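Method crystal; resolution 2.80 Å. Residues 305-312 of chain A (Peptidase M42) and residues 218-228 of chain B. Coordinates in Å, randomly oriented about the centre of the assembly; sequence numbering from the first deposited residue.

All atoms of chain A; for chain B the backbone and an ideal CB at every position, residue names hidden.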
# COMPACT_ATOMS: atom_id res chain seq x y z
N ILE A 305 -4.88 -18.14 42.47
CA ILE A 305 -5.47 -18.80 43.63
C ILE A 305 -5.79 -20.27 43.38
O ILE A 305 -5.45 -21.13 44.21
CB ILE A 305 -6.74 -18.08 44.08
CG1 ILE A 305 -6.37 -16.76 44.74
CG2 ILE A 305 -7.53 -18.94 45.05
CD1 ILE A 305 -7.51 -15.78 44.84
N HIS A 306 -6.40 -20.58 42.23
CA HIS A 306 -6.83 -21.96 41.93
C HIS A 306 -5.67 -22.90 41.67
O HIS A 306 -5.86 -24.10 41.60
CB HIS A 306 -7.90 -22.00 40.81
CG HIS A 306 -7.36 -22.13 39.41
ND1 HIS A 306 -6.77 -21.08 38.73
CD2 HIS A 306 -7.40 -23.16 38.54
CE1 HIS A 306 -6.43 -21.48 37.52
NE2 HIS A 306 -6.80 -22.74 37.37
N MSE A 307 -4.47 -22.35 41.56
CA MSE A 307 -3.26 -23.13 41.30
C MSE A 307 -2.41 -23.28 42.51
O MSE A 307 -1.29 -23.80 42.43
CB MSE A 307 -2.44 -22.38 40.30
CG MSE A 307 -3.27 -21.92 39.11
SE MSE A 307 -2.73 -22.93 37.54
CE MSE A 307 -1.54 -21.57 36.72
N ASN A 308 -2.90 -22.81 43.65
CA ASN A 308 -2.16 -22.86 44.89
C ASN A 308 -2.01 -24.29 45.38
O ASN A 308 -2.99 -25.03 45.45
CB ASN A 308 -2.86 -22.02 45.95
CG ASN A 308 -2.12 -22.02 47.26
OD1 ASN A 308 -2.57 -22.64 48.22
ND2 ASN A 308 -0.98 -21.36 47.31
N ARG A 309 -0.78 -24.66 45.70
CA ARG A 309 -0.46 -26.00 46.21
C ARG A 309 -0.97 -27.11 45.26
O ARG A 309 -0.47 -27.22 44.14
CB ARG A 309 -0.93 -26.16 47.67
CG ARG A 309 -0.00 -25.52 48.69
CD ARG A 309 -0.51 -25.61 50.13
NE ARG A 309 0.08 -24.57 50.98
CZ ARG A 309 -0.31 -23.28 51.03
NH1 ARG A 309 -1.31 -22.83 50.30
NH2 ARG A 309 0.32 -22.44 51.84
N ALA A 310 -1.96 -27.88 45.70
CA ALA A 310 -2.51 -29.00 44.93
C ALA A 310 -3.72 -28.57 44.09
O ALA A 310 -4.33 -29.38 43.39
CB ALA A 310 -2.89 -30.14 45.86
N GLY A 311 -4.07 -27.29 44.18
CA GLY A 311 -5.21 -26.75 43.47
C GLY A 311 -6.26 -26.31 44.45
O GLY A 311 -6.27 -26.75 45.60
N CYS A 312 -7.14 -25.44 43.99
CA CYS A 312 -8.21 -24.94 44.82
C CYS A 312 -9.41 -24.63 43.93
O CYS A 312 -9.29 -23.81 43.05
CB CYS A 312 -7.75 -23.68 45.54
SG CYS A 312 -9.08 -22.83 46.42
N UNK B 218 -0.39 -25.29 31.19
CA UNK B 218 0.38 -26.24 32.02
C UNK B 218 -0.10 -26.28 33.48
O UNK B 218 0.69 -26.42 34.41
CB UNK B 218 1.86 -25.87 31.99
N UNK B 219 -1.42 -26.20 33.65
CA UNK B 219 -2.00 -25.95 34.96
C UNK B 219 -1.98 -27.19 35.85
O UNK B 219 -1.53 -27.11 36.99
CB UNK B 219 -3.44 -25.45 34.80
N UNK B 220 -2.40 -28.32 35.32
CA UNK B 220 -2.38 -29.55 36.09
C UNK B 220 -0.99 -30.05 36.45
O UNK B 220 -0.81 -30.70 37.48
CB UNK B 220 -3.12 -30.64 35.31
N UNK B 221 -0.01 -29.78 35.59
CA UNK B 221 1.38 -30.14 35.85
C UNK B 221 1.94 -29.46 37.09
O UNK B 221 2.63 -30.09 37.89
CB UNK B 221 2.24 -29.79 34.64
N UNK B 222 1.63 -28.18 37.25
CA UNK B 222 2.09 -27.43 38.41
C UNK B 222 1.60 -28.04 39.73
O UNK B 222 2.38 -28.23 40.66
CB UNK B 222 1.62 -25.98 38.30
N UNK B 223 0.31 -28.31 39.78
CA UNK B 223 -0.34 -28.82 40.98
C UNK B 223 -0.02 -30.29 41.24
O UNK B 223 0.06 -30.71 42.39
CB UNK B 223 -1.85 -28.63 40.87
N UNK B 224 0.15 -31.08 40.19
CA UNK B 224 0.56 -32.48 40.34
C UNK B 224 2.01 -32.58 40.81
O UNK B 224 2.35 -33.42 41.62
CB UNK B 224 0.38 -33.23 39.02
N UNK B 225 2.87 -31.71 40.29
CA UNK B 225 4.26 -31.63 40.75
C UNK B 225 4.34 -31.31 42.24
O UNK B 225 5.16 -31.88 42.96
CB UNK B 225 5.02 -30.57 39.95
N UNK B 226 3.47 -30.41 42.70
CA UNK B 226 3.38 -30.09 44.12
C UNK B 226 3.03 -31.33 44.95
O UNK B 226 3.65 -31.59 45.98
CB UNK B 226 2.34 -28.99 44.35
N UNK B 227 2.04 -32.09 44.50
CA UNK B 227 1.60 -33.28 45.22
C UNK B 227 2.70 -34.34 45.32
O UNK B 227 2.88 -34.94 46.37
CB UNK B 227 0.37 -33.88 44.53
N UNK B 228 3.43 -34.54 44.23
CA UNK B 228 4.35 -35.66 44.12
C UNK B 228 5.73 -35.42 44.72
O UNK B 228 6.33 -36.33 45.27
CB UNK B 228 4.51 -36.03 42.64

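Chain A presents two consecutive turns, a type I turn from Ile305(A) to Asn308(A) and a type II' turn from Asn308(A) to Gly311(A), and the chain B backbone from 219 to 228 is a helix lying against them. Its CB directions therefore sort the positions.

Position 218 precedes the helix, with phi/psi of 56/38, and its CB points away with nothing of chain A within 5.5 Å. Those angles are easiest for glycine, asparagine or aspartate, but chain A sets no demand. The residue is Leu218(B), at the N-cap position.

At position 219 the CB points toward chain A, 3.8 Å from Met307(A) SE and 5.0 Å from His306(A) NE2. A side chain with aliphatic length suits the selenium, and a polar end could pass the imidazole; leucine, methionine, glutamine, lysine or arginine are all plausible. Arg219(B) is found. Its CG lies 3.7 Å from Met307(A) SE, and its CD sits at the edge of the His306(A) ring, 3.9 Å from NE2, so the contact is made by the aliphatic stem.

Positions 220 and 221 have no chain A atom near their CB atoms, leaving the choice open here; they are Gly220(B) and Ala221(B).

Position 222 points toward chain A, but its CB is still 5.4 Å from Met307(A) SE. Only a longer chain would gain much contact, and methionine, glutamine, glutamate or lysine would serve. Gln222(B), extended with chi1 and chi2 both t, brings OE1 to 3.9 Å from Met307(A) CE and NE2 to 3.7 Å from Met307(A) O; the latter is proximity without a hydrogen bond.

Position 223 is the closest in register, its CA 4.5 Å from that of Ala310(A). The CB is 3.6 Å from Ala310(A) O and 3.8 Å from Arg309(A) O, so little room remains and a small residue such as alanine, serine, threonine or valine is favoured. It is Thr223(B), chi1 p. Its CG2 lies 3.7 Å from Gly311(A) N, and its CA makes a CA-H...O contact with Arg309(A) O at 3.5 Å, with 146° at the hydrogen.

Positions 224 and 225 point away and sideways, free of chain A; they hold Thr224(B) and Ala225(B).

At position 226 the CB points toward chain A and is 3.3 Å from Arg309(A) O. Beyond it lies the turn's backbone and the Arg309(A) CB, a surface for a flat or slender side chain: histidine, phenylalanine, tyrosine or leucine. His226(B), chi1 t, lays its ring face against Arg309(A), whose CB stands 3.9 Å from the centroid of the His226(B) ring, 26° off the normal, a CH-pi contact. CD2 also reaches 3.6 Å from Ala310(A) N.

Position 227 points sideways, its CB 5.1 Å from Ala310(A) CB, a gap that suits a modest apolar chain such as valine, isoleucine or leucine. Val227(B) fills it, CG2 packing 3.6 Å from Ala310(A) CB.

Position 228 is out of reach and unconstrained here; it is Val228(B).

Chain B (218-228) LRGAQTTAHVV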
# COMPACT_ATOMS: atom_id res chain seq x y z
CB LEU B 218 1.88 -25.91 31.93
CG LEU B 218 2.40 -25.47 30.55
CD1 LEU B 218 3.87 -25.05 30.63
CD2 LEU B 218 2.19 -26.58 29.52
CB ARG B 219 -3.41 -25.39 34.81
CG ARG B 219 -3.40 -24.04 34.11
CD ARG B 219 -4.76 -23.37 34.09
NE ARG B 219 -4.72 -22.13 33.33
CZ ARG B 219 -5.76 -21.59 32.70
NH1 ARG B 219 -6.96 -22.15 32.74
NH2 ARG B 219 -5.62 -20.46 32.03
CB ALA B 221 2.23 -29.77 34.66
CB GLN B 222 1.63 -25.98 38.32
CG GLN B 222 2.29 -25.05 39.33
CD GLN B 222 1.85 -23.62 39.15
OE1 GLN B 222 1.74 -23.12 38.02
NE2 GLN B 222 1.58 -22.94 40.26
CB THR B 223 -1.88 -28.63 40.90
OG1 THR B 223 -2.36 -29.21 39.68
CG2 THR B 223 -2.24 -27.12 40.93
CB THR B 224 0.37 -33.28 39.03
OG1 THR B 224 -1.02 -33.58 38.85
CG2 THR B 224 1.15 -34.58 39.06
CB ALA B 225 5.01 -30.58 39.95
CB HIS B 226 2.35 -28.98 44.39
CG HIS B 226 2.14 -28.71 45.85
ND1 HIS B 226 2.96 -27.86 46.57
CD2 HIS B 226 1.25 -29.22 46.73
CE1 HIS B 226 2.56 -27.85 47.83
NE2 HIS B 226 1.53 -28.66 47.95
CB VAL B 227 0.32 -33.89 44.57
CG1 VAL B 227 0.03 -35.29 45.09
CG2 VAL B 227 -0.89 -32.98 44.79
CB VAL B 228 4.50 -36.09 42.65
CG1 VAL B 228 5.55 -37.18 42.49
CG2 VAL B 228 3.16 -36.59 42.11
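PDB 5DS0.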